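Local structure of lipoprotein (Clostridioides difficile, 7RAG) at residues Leu99-Phe104 against Pro162-Lys167. The protein binds the cell-wall amidase CwlD and allosterically activates it during spore formation, and is a lipoprotein related to the LolA family. Sequence-based numbering, arbitrary orientation.
Sequences LFVGDF and PRFTVK
V101, at the corner of a type II beta turn running from F100 to D103, packs its CG2 methyl against strand 162-173, outermost in its sheet within this chain. The turn belongs to the loop linking the two five-stranded antiparallel sheets, and strand 162-173 is the last of the second. V101 CG2 lies 3.7 Å from V166 CG2. The same methyl is 4.0 Å from F164 CB, so it meets two residues spaced two apart on the strand. It approaches the F164 ring obliquely, reaching F164 CD1 at 4.1 Å. CG2 is the branch anti to the V101 backbone N, while CG1 sits between N and the carbonyl carbon (chi1 33°). G102, third in the turn, takes the positive phi (108°) usual there.

On the strand, R163 and F164 both face V155 in a classic beta bulge, while F164 to K167 pair antiparallel with a strand of the second GerS subunit, continuing the sheet across the interface. G60 and G61 of the amidase chain pack on V101 and F164, placing this apolar contact beside the CwlD interface.

The hydrogen bond D103 N to F100 O (3.1 Å) closes the turn. A second ties L99 to it: L99 N donates almost straight (175°) to the anti lone pair of D103 OD2. D103 CB sits 3.5 Å above the centre of the F100 ring.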
ATOM      1  N   LEU A  99      -6.043 -10.125  14.683  1.00 66.68           N
ATOM      2  CA  LEU A  99      -5.865  -9.987  13.238  1.00 61.21           C
ATOM      3  C   LEU A  99      -5.545 -11.312  12.562  1.00 59.92           C
ATOM      4  O   LEU A  99      -5.786 -11.470  11.360  1.00 58.56           O
ATOM      5  CB  LEU A  99      -4.730  -9.016  12.933  1.00 65.02           C
ATOM      6  CG  LEU A  99      -4.982  -7.533  13.122  1.00 74.02           C
ATOM      7  CD1 LEU A  99      -4.368  -7.046  14.443  1.00 76.02           C
ATOM      8  CD2 LEU A  99      -4.376  -6.834  11.936  1.00 76.89           C
ATOM      9  N   PHE A 100      -4.948 -12.236  13.303  1.00 62.00           N
ATOM     10  CA  PHE A 100      -4.578 -13.549  12.817  1.00 55.43           C
ATOM     11  C   PHE A 100      -4.530 -14.447  14.037  1.00 59.52           C
ATOM     12  O   PHE A 100      -4.505 -13.972  15.175  1.00 63.85           O
ATOM     13  CB  PHE A 100      -3.228 -13.549  12.073  1.00 54.48           C
ATOM     14  CG  PHE A 100      -2.093 -12.926  12.859  1.00 59.49           C
ATOM     15  CD1 PHE A 100      -1.280 -13.700  13.660  1.00 58.16           C
ATOM     16  CD2 PHE A 100      -1.871 -11.555  12.816  1.00 61.46           C
ATOM     17  CE1 PHE A 100      -0.259 -13.124  14.393  1.00 64.38           C
ATOM     18  CE2 PHE A 100      -0.863 -10.976  13.550  1.00 62.60           C
ATOM     19  CZ  PHE A 100      -0.049 -11.760  14.341  1.00 62.29           C
ATOM     20  N   VAL A 101      -4.536 -15.751  13.794  1.00 56.90           N
ATOM     21  CA  VAL A 101      -4.385 -16.690  14.893  1.00 57.46           C
ATOM     22  C   VAL A 101      -2.917 -16.687  15.310  1.00 57.67           C
ATOM     23  O   VAL A 101      -2.017 -16.838  14.476  1.00 60.08           O
ATOM     24  CB  VAL A 101      -4.906 -18.079  14.493  1.00 55.30           C
ATOM     25  CG1 VAL A 101      -4.667 -18.315  13.028  1.00 58.86           C
ATOM     26  CG2 VAL A 101      -4.286 -19.173  15.340  1.00 53.65           C
ATOM     27  N   GLY A 102      -2.663 -16.443  16.597  1.00 62.51           N
ATOM     28  CA  GLY A 102      -1.341 -16.111  17.095  1.00 55.16           C
ATOM     29  C   GLY A 102      -1.184 -14.657  17.504  1.00 57.75           C
ATOM     30  O   GLY A 102      -0.226 -14.321  18.215  1.00 58.16           O
ATOM     31  N   ASP A 103      -2.096 -13.785  17.076  1.00 60.56           N
ATOM     32  CA  ASP A 103      -2.072 -12.383  17.476  1.00 60.52           C
ATOM     33  C   ASP A 103      -2.599 -12.259  18.897  1.00 55.02           C
ATOM     34  O   ASP A 103      -3.761 -12.558  19.158  1.00 69.01           O
ATOM     35  CB  ASP A 103      -2.911 -11.553  16.508  1.00 60.48           C
ATOM     36  CG  ASP A 103      -3.003 -10.096  16.901  1.00 65.05           C
ATOM     37  OD1 ASP A 103      -2.205  -9.629  17.748  1.00 64.27           O
ATOM     38  OD2 ASP A 103      -3.908  -9.409  16.353  1.00 73.65           O
ATOM     39  N   PHE A 104      -1.755 -11.815  19.810  1.00 64.84           N
ATOM     40  CA  PHE A 104      -2.117 -11.738  21.218  1.00 65.03           C
ATOM     41  C   PHE A 104      -2.051 -10.340  21.801  1.00 70.16           C
ATOM     42  O   PHE A 104      -2.816 -10.054  22.725  1.00 80.97           O
ATOM     43  CB  PHE A 104      -1.223 -12.654  22.064  1.00 61.59           C
ATOM     44  CG  PHE A 104       0.228 -12.340  21.951  1.00 58.13           C
ATOM     45  CD1 PHE A 104       0.842 -11.512  22.875  1.00 57.86           C
ATOM     46  CD2 PHE A 104       0.977 -12.862  20.910  1.00 59.70           C
ATOM     47  CE1 PHE A 104       2.173 -11.210  22.779  1.00 58.53           C
ATOM     48  CE2 PHE A 104       2.327 -12.567  20.799  1.00 59.86           C
ATOM     49  CZ  PHE A 104       2.926 -11.732  21.739  1.00 61.95           C
ATOM     50  N   PRO A 162      -9.331 -28.123  20.890  1.00 56.92           N
ATOM     51  CA  PRO A 162      -8.450 -27.211  20.153  1.00 58.77           C
ATOM     52  C   PRO A 162      -8.549 -27.452  18.652  1.00 59.50           C
ATOM     53  O   PRO A 162      -8.297 -28.555  18.158  1.00 56.86           O
ATOM     54  CB  PRO A 162      -7.055 -27.555  20.690  1.00 54.96           C
ATOM     55  CG  PRO A 162      -7.293 -28.217  21.970  1.00 56.86           C
ATOM     56  CD  PRO A 162      -8.584 -28.949  21.846  1.00 58.03           C
ATOM     57  N   ARG A 163      -8.933 -26.406  17.925  1.00 56.89           N
ATOM     58  CA  ARG A 163      -8.868 -26.444  16.474  1.00 51.40           C
ATOM     59  C   ARG A 163      -7.589 -25.834  15.943  1.00 50.13           C
ATOM     60  O   ARG A 163      -7.111 -26.260  14.889  1.00 49.28           O
ATOM     61  CB  ARG A 163     -10.066 -25.716  15.866  1.00 51.33           C
ATOM     62  CG  ARG A 163     -11.367 -26.345  16.209  1.00 52.75           C
ATOM     63  CD  ARG A 163     -11.254 -27.813  15.973  1.00 53.70           C
ATOM     64  NE  ARG A 163     -12.563 -28.429  15.981  1.00 65.57           N
ATOM     65  CZ  ARG A 163     -13.033 -29.203  15.019  1.00 57.30           C
ATOM     66  NH1 ARG A 163     -12.277 -29.471  13.963  1.00 52.88           N
ATOM     67  NH2 ARG A 163     -14.255 -29.714  15.144  1.00 55.86           N
ATOM     68  N   PHE A 164      -7.058 -24.814  16.619  1.00 50.17           N
ATOM     69  CA  PHE A 164      -5.768 -24.229  16.285  1.00 49.96           C
ATOM     70  C   PHE A 164      -4.909 -24.240  17.528  1.00 51.09           C
ATOM     71  O   PHE A 164      -5.354 -23.769  18.579  1.00 55.32           O
ATOM     72  CB  PHE A 164      -5.871 -22.778  15.793  1.00 53.76           C
ATOM     73  CG  PHE A 164      -6.445 -22.646  14.443  1.00 49.81           C
ATOM     74  CD1 PHE A 164      -5.614 -22.552  13.336  1.00 47.34           C
ATOM     75  CD2 PHE A 164      -7.826 -22.632  14.269  1.00 48.54           C
ATOM     76  CE1 PHE A 164      -6.166 -22.442  12.063  1.00 49.41           C
ATOM     77  CE2 PHE A 164      -8.374 -22.525  13.014  1.00 49.16           C
ATOM     78  CZ  PHE A 164      -7.542 -22.426  11.906  1.00 49.59           C
ATOM     79  N   THR A 165      -3.681 -24.741  17.401  1.00 51.00           N
ATOM     80  CA  THR A 165      -2.715 -24.717  18.491  1.00 50.53           C
ATOM     81  C   THR A 165      -1.452 -24.024  18.012  1.00 53.48           C
ATOM     82  O   THR A 165      -0.763 -24.529  17.121  1.00 54.62           O
ATOM     83  CB  THR A 165      -2.382 -26.119  18.993  1.00 51.37           C
ATOM     84  OG1 THR A 165      -3.592 -26.782  19.369  1.00 55.09           O
ATOM     85  CG2 THR A 165      -1.475 -26.023  20.217  1.00 52.25           C
ATOM     86  N   VAL A 166      -1.131 -22.896  18.631  1.00 50.91           N
ATOM     87  CA  VAL A 166       0.076 -22.158  18.330  1.00 51.03           C
ATOM     88  C   VAL A 166       1.041 -22.356  19.485  1.00 52.76           C
ATOM     89  O   VAL A 166       0.723 -22.017  20.629  1.00 55.56           O
ATOM     90  CB  VAL A 166      -0.218 -20.665  18.120  1.00 53.37           C
ATOM     91  CG1 VAL A 166       1.079 -19.908  17.891  1.00 50.80           C
ATOM     92  CG2 VAL A 166      -1.194 -20.464  16.977  1.00 49.34           C
ATOM     93  N   LYS A 167       2.223 -22.876  19.192  1.00 52.11           N
ATOM     94  CA  LYS A 167       3.320 -22.933  20.153  1.00 52.52           C
ATOM     95  C   LYS A 167       4.365 -21.907  19.744  1.00 54.45           C
ATOM     96  O   LYS A 167       4.885 -21.956  18.619  1.00 53.65           O
ATOM     97  CB  LYS A 167       3.926 -24.337  20.229  1.00 54.57           C
ATOM     98  CG  LYS A 167       3.092 -25.330  21.073  1.00 56.68           C
ATOM     99  CD  LYS A 167       3.358 -26.774  20.690  1.00 65.40           C
ATOM    100  CE  LYS A 167       2.708 -27.761  21.683  1.00 69.65           C
ATOM    101  NZ  LYS A 167       3.727 -28.576  22.474  1.00 69.22           N
TER